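Local coordinates for exodeoxyribonuclease III (Archaeoglobus fulgidus, PDB 2VOA), which acts as an AP endonuclease of the ExoIII family, cleaving DNA at abasic sites, probably with magnesium or manganese ions, at a contact of chain A with DNA. Coordinates in Å, arbitrary orientation; residue numbers count along the deposited sequence, not the author numbering.

A contact of chain A with DNA. Residues 10-11, 14-15, 203. With nucleotides of chain B.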
ATOM      1  N   ASN A  10      -3.374  -0.298 -14.035  1.00 28.46           N
ATOM      2  CA  ASN A  10      -3.233   0.850 -13.113  1.00 28.46           C
ATOM      3  C   ASN A  10      -1.962   0.778 -12.243  1.00 27.98           C
ATOM      4  O   ASN A  10      -2.029   0.693 -11.019  1.00 28.38           O
ATOM      5  CB  ASN A  10      -4.514   1.111 -12.278  1.00 28.52           C
ATOM      6  CG  ASN A  10      -4.365   2.294 -11.339  1.00 29.92           C
ATOM      7  OD1 ASN A  10      -3.700   3.273 -11.676  1.00 32.24           O
ATOM      8  ND2 ASN A  10      -4.939   2.193 -10.141  1.00 28.80           N
ATOM      9  N   SER A  11      -0.811   0.810 -12.923  1.00 27.99           N
ATOM     10  CA  SER A  11       0.554   0.726 -12.347  1.00 27.85           C
ATOM     11  C   SER A  11       0.998  -0.726 -12.145  1.00 28.87           C
ATOM     12  O   SER A  11       0.571  -1.423 -11.186  1.00 28.81           O
ATOM     13  CB  SER A  11       0.755   1.532 -11.053  1.00 28.45           C
ATOM     14  OG  SER A  11       2.134   1.504 -10.662  1.00 29.21           O
ATOM     15  N   SER A  14       2.443  -1.782  -8.824  1.00 30.15           N
ATOM     16  CA  SER A  14       1.416  -1.911  -7.781  1.00 30.62           C
ATOM     17  C   SER A  14       0.381  -3.012  -8.072  1.00 30.18           C
ATOM     18  O   SER A  14      -0.585  -3.146  -7.323  1.00 30.82           O
ATOM     19  CB  SER A  14       0.702  -0.579  -7.564  1.00 30.48           C
ATOM     20  OG  SER A  14       1.553   0.325  -6.883  1.00 33.84           O
ATOM     21  N   ARG A  15       0.596  -3.809  -9.125  1.00 29.24           N
ATOM     22  CA  ARG A  15      -0.389  -4.824  -9.548  1.00 28.75           C
ATOM     23  C   ARG A  15       0.188  -6.216  -9.846  1.00 28.61           C
ATOM     24  O   ARG A  15      -0.533  -7.099 -10.345  1.00 28.49           O
ATOM     25  CB  ARG A  15      -1.206  -4.318 -10.754  1.00 29.39           C
ATOM     26  CG  ARG A  15      -2.709  -4.721 -10.744  1.00 28.80           C
ATOM     27  CD  ARG A  15      -3.453  -4.075  -9.556  1.00 29.34           C
ATOM     28  NE  ARG A  15      -3.381  -2.612  -9.648  1.00 29.34           N
ATOM     29  CZ  ARG A  15      -3.637  -1.765  -8.662  1.00 29.40           C
ATOM     30  NH1 ARG A  15      -4.001  -2.211  -7.467  1.00 29.38           N
ATOM     31  NH2 ARG A  15      -3.522  -0.451  -8.880  1.00 29.34           N
ATOM     32  N   TYR A 203     -13.212   3.431  -9.240  1.00 29.03           N
ATOM     33  CA  TYR A 203     -12.959   3.218  -7.810  1.00 29.44           C
ATOM     34  C   TYR A 203     -13.857   4.094  -6.920  1.00 29.48           C
ATOM     35  O   TYR A 203     -14.201   3.731  -5.780  1.00 29.69           O
ATOM     36  CB  TYR A 203     -11.532   3.605  -7.466  1.00 28.56           C
ATOM     37  CG  TYR A 203     -10.406   2.704  -7.932  1.00 27.37           C
ATOM     38  CD1 TYR A 203      -9.293   3.253  -8.579  1.00 26.71           C
ATOM     39  CD2 TYR A 203     -10.407   1.334  -7.669  1.00 27.36           C
ATOM     40  CE1 TYR A 203      -8.208   2.460  -8.958  1.00 26.35           C
ATOM     41  CE2 TYR A 203      -9.322   0.519  -8.062  1.00 26.38           C
ATOM     42  CZ  TYR A 203      -8.226   1.093  -8.683  1.00 27.89           C
ATOM     43  OH  TYR A 203      -7.149   0.318  -9.050  1.00 27.11           O
TER
ATOM     44  P    DC B   2      -9.783   2.528  -2.744  1.00 31.81           P
ATOM     45  OP1  DC B   2     -10.337   1.201  -3.076  1.00 33.87           O
ATOM     46  OP2  DC B   2      -9.458   2.871  -1.331  1.00 29.49           O
ATOM     47  O5'  DC B   2      -8.439   2.773  -3.541  1.00 29.13           O
ATOM     48  C5'  DC B   2      -8.440   2.426  -4.928  1.00 26.57           C
ATOM     49  C4'  DC B   2      -7.249   3.029  -5.620  1.00 27.83           C
ATOM     50  O4'  DC B   2      -7.544   4.428  -5.841  1.00 28.64           O
ATOM     51  C3'  DC B   2      -5.923   2.951  -4.860  1.00 27.39           C
ATOM     52  O3'  DC B   2      -4.948   2.465  -5.736  1.00 30.01           O
ATOM     53  C2'  DC B   2      -5.605   4.412  -4.552  1.00 29.28           C
ATOM     54  C1'  DC B   2      -6.313   5.093  -5.724  1.00 27.71           C
ATOM     55  N1   DC B   2      -6.510   6.592  -5.554  1.00 27.53           N
ATOM     56  C2   DC B   2      -6.431   7.408  -6.692  1.00 27.64           C
ATOM     57  O2   DC B   2      -6.246   6.895  -7.800  1.00 27.20           O
ATOM     58  N3   DC B   2      -6.571   8.753  -6.537  1.00 27.45           N
ATOM     59  C4   DC B   2      -6.763   9.270  -5.324  1.00 27.91           C
ATOM     60  N4   DC B   2      -6.893  10.598  -5.251  1.00 27.71           N
ATOM     61  C5   DC B   2      -6.848   8.470  -4.151  1.00 27.40           C
ATOM     62  C6   DC B   2      -6.704   7.144  -4.308  1.00 28.29           C
ATOM     63  P    DG B   3      -3.974   1.264  -5.415  1.00 28.92           P
ATOM     64  OP1  DG B   3      -4.734   0.013  -5.643  1.00 30.83           O
ATOM     65  OP2  DG B   3      -3.296   1.513  -4.107  1.00 29.16           O
ATOM     66  O5'  DG B   3      -2.858   1.433  -6.536  1.00 29.68           O
ATOM     67  C5'  DG B   3      -1.861   2.434  -6.512  1.00 30.61           C
ATOM     68  C4'  DG B   3      -1.829   3.048  -7.892  1.00 32.14           C
ATOM     69  O4'  DG B   3      -3.042   3.811  -8.122  1.00 31.23           O
ATOM     70  C3'  DG B   3      -0.688   4.020  -8.120  1.00 30.64           C
ATOM     71  O3'  DG B   3       0.456   3.320  -8.530  1.00 30.97           O
ATOM     72  C2'  DG B   3      -1.265   4.872  -9.250  1.00 31.44           C
ATOM     73  C1'  DG B   3      -2.672   5.052  -8.717  1.00 30.59           C
ATOM     74  N9   DG B   3      -2.873   6.155  -7.760  1.00 31.49           N
ATOM     75  C8   DG B   3      -3.176   6.053  -6.420  1.00 31.09           C
ATOM     76  N7   DG B   3      -3.308   7.198  -5.811  1.00 31.45           N
ATOM     77  C5   DG B   3      -3.077   8.142  -6.804  1.00 30.07           C
ATOM     78  C6   DG B   3      -3.087   9.565  -6.734  1.00 30.39           C
ATOM     79  O6   DG B   3      -3.321  10.274  -5.744  1.00 30.59           O
ATOM     80  N1   DG B   3      -2.795  10.151  -7.970  1.00 30.74           N
ATOM     81  C2   DG B   3      -2.541   9.438  -9.125  1.00 30.64           C
ATOM     82  N2   DG B   3      -2.276  10.157 -10.224  1.00 30.71           N
ATOM     83  N3   DG B   3      -2.525   8.097  -9.200  1.00 30.47           N
ATOM     84  C4   DG B   3      -2.811   7.514  -8.010  1.00 30.40           C
ATOM     85  P    DG B   4       1.869   3.499  -7.791  1.00 29.18           P
ATOM     86  OP1  DG B   4       2.708   2.352  -8.199  1.00 26.98           O
ATOM     87  OP2  DG B   4       1.632   3.772  -6.347  1.00 30.64           O
ATOM     88  O5'  DG B   4       2.483   4.822  -8.440  1.00 29.83           O
ATOM     89  C5'  DG B   4       2.662   4.905  -9.862  1.00 30.73           C
ATOM     90  C4'  DG B   4       2.610   6.346 -10.340  1.00 28.99           C
ATOM     91  O4'  DG B   4       1.315   6.902 -10.050  1.00 28.63           O
ATOM     92  C3'  DG B   4       3.593   7.303  -9.668  1.00 27.26           C
ATOM     93  O3'  DG B   4       4.842   7.208 -10.311  1.00 27.67           O
ATOM     94  C2'  DG B   4       2.916   8.650  -9.956  1.00 27.29           C
ATOM     95  C1'  DG B   4       1.447   8.283  -9.726  1.00 28.59           C
ATOM     96  N9   DG B   4       0.980   8.541  -8.353  1.00 27.43           N
ATOM     97  C8   DG B   4       0.675   7.623  -7.366  1.00 27.84           C
ATOM     98  N7   DG B   4       0.265   8.165  -6.248  1.00 27.94           N
ATOM     99  C5   DG B   4       0.307   9.553  -6.487  1.00 28.01           C
ATOM    100  C6   DG B   4      -0.009  10.673  -5.655  1.00 29.14           C
ATOM    101  O6   DG B   4      -0.404  10.670  -4.472  1.00 29.84           O
ATOM    102  N1   DG B   4       0.186  11.907  -6.293  1.00 28.69           N
ATOM    103  C2   DG B   4       0.617  12.038  -7.605  1.00 28.68           C
ATOM    104  N2   DG B   4       0.750  13.292  -8.086  1.00 27.56           N
ATOM    105  N3   DG B   4       0.915  10.998  -8.388  1.00 28.42           N
ATOM    106  C4   DG B   4       0.732   9.788  -7.781  1.00 28.22           C
TER
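Five residues of this ExoIII-family AP endonuclease follow one strand of duplex DNA along its sugars and phosphates; the centre of the contact lies about 12 Å from Tyr105 and from Asp146, both predicted active-site residues. Four come from the turn after strand 2-8, where the 3-10 helix 12-14 leads into Arg15; Tyr203 reaches in from a separate loop. The hydrogen bonds to DNA described here land on sugar and phosphate oxygens of DG3 and DG4, while DC2 is met through its sugar by van der Waals and CH-pi contact. All three nucleotides are paired, and no base edge is contacted by these residues, which would fit binding that does not depend on the local sequence.

At the DG4 phosphate, OP1 accepts from two serine hydroxyls. Ser11 OG, anti to its own backbone N (chi1 -174°), sits 2.7 Å from DG4 OP1. Ser14 OG, anti to its carbonyl carbon instead, is also 2.7 Å from DG4 OP1.

One phosphate back, Arg15 bends at chi2 and chi3 and presents the end of its guanidinium to DG3. Arg15 NH1 donates a nearly straight hydrogen bond, also a salt bridge, to DG3 OP1 at 3.0 Å, almost in the guanidinium plane. Arg15 NH2 reaches the bridging DG3 O5' at 3.1 Å, with the acceptor tilted from that plane. Arg15 NH2 also donates to a lone pair of the Asn10 carbonyl O at 2.8 Å, which, with the bonds to DG3, is likely to hold the guanidinium in its rotation.

Asn10 extends with CG anti to the backbone N, and its ND2 serves two acceptors. Tyr203 OH lies 3.1 Å from Asn10 ND2, close to the amide plane. The bond from Asn10 ND2 to the deoxyribose DG3 O4', at 3.2 Å, is more bent, 136° at H, and its acceptor sits out of the amide plane.

The Tyr203 ring lies against the DC2 sugar, with DC2 C5' above the centre of one face, 3.5 Å from the ring centroid, in a CH-pi contact. An alanine here would remove both that face and the hydroxyl, and would probably loosen the DC2 sugar and leave the Asn10 amide less firmly oriented.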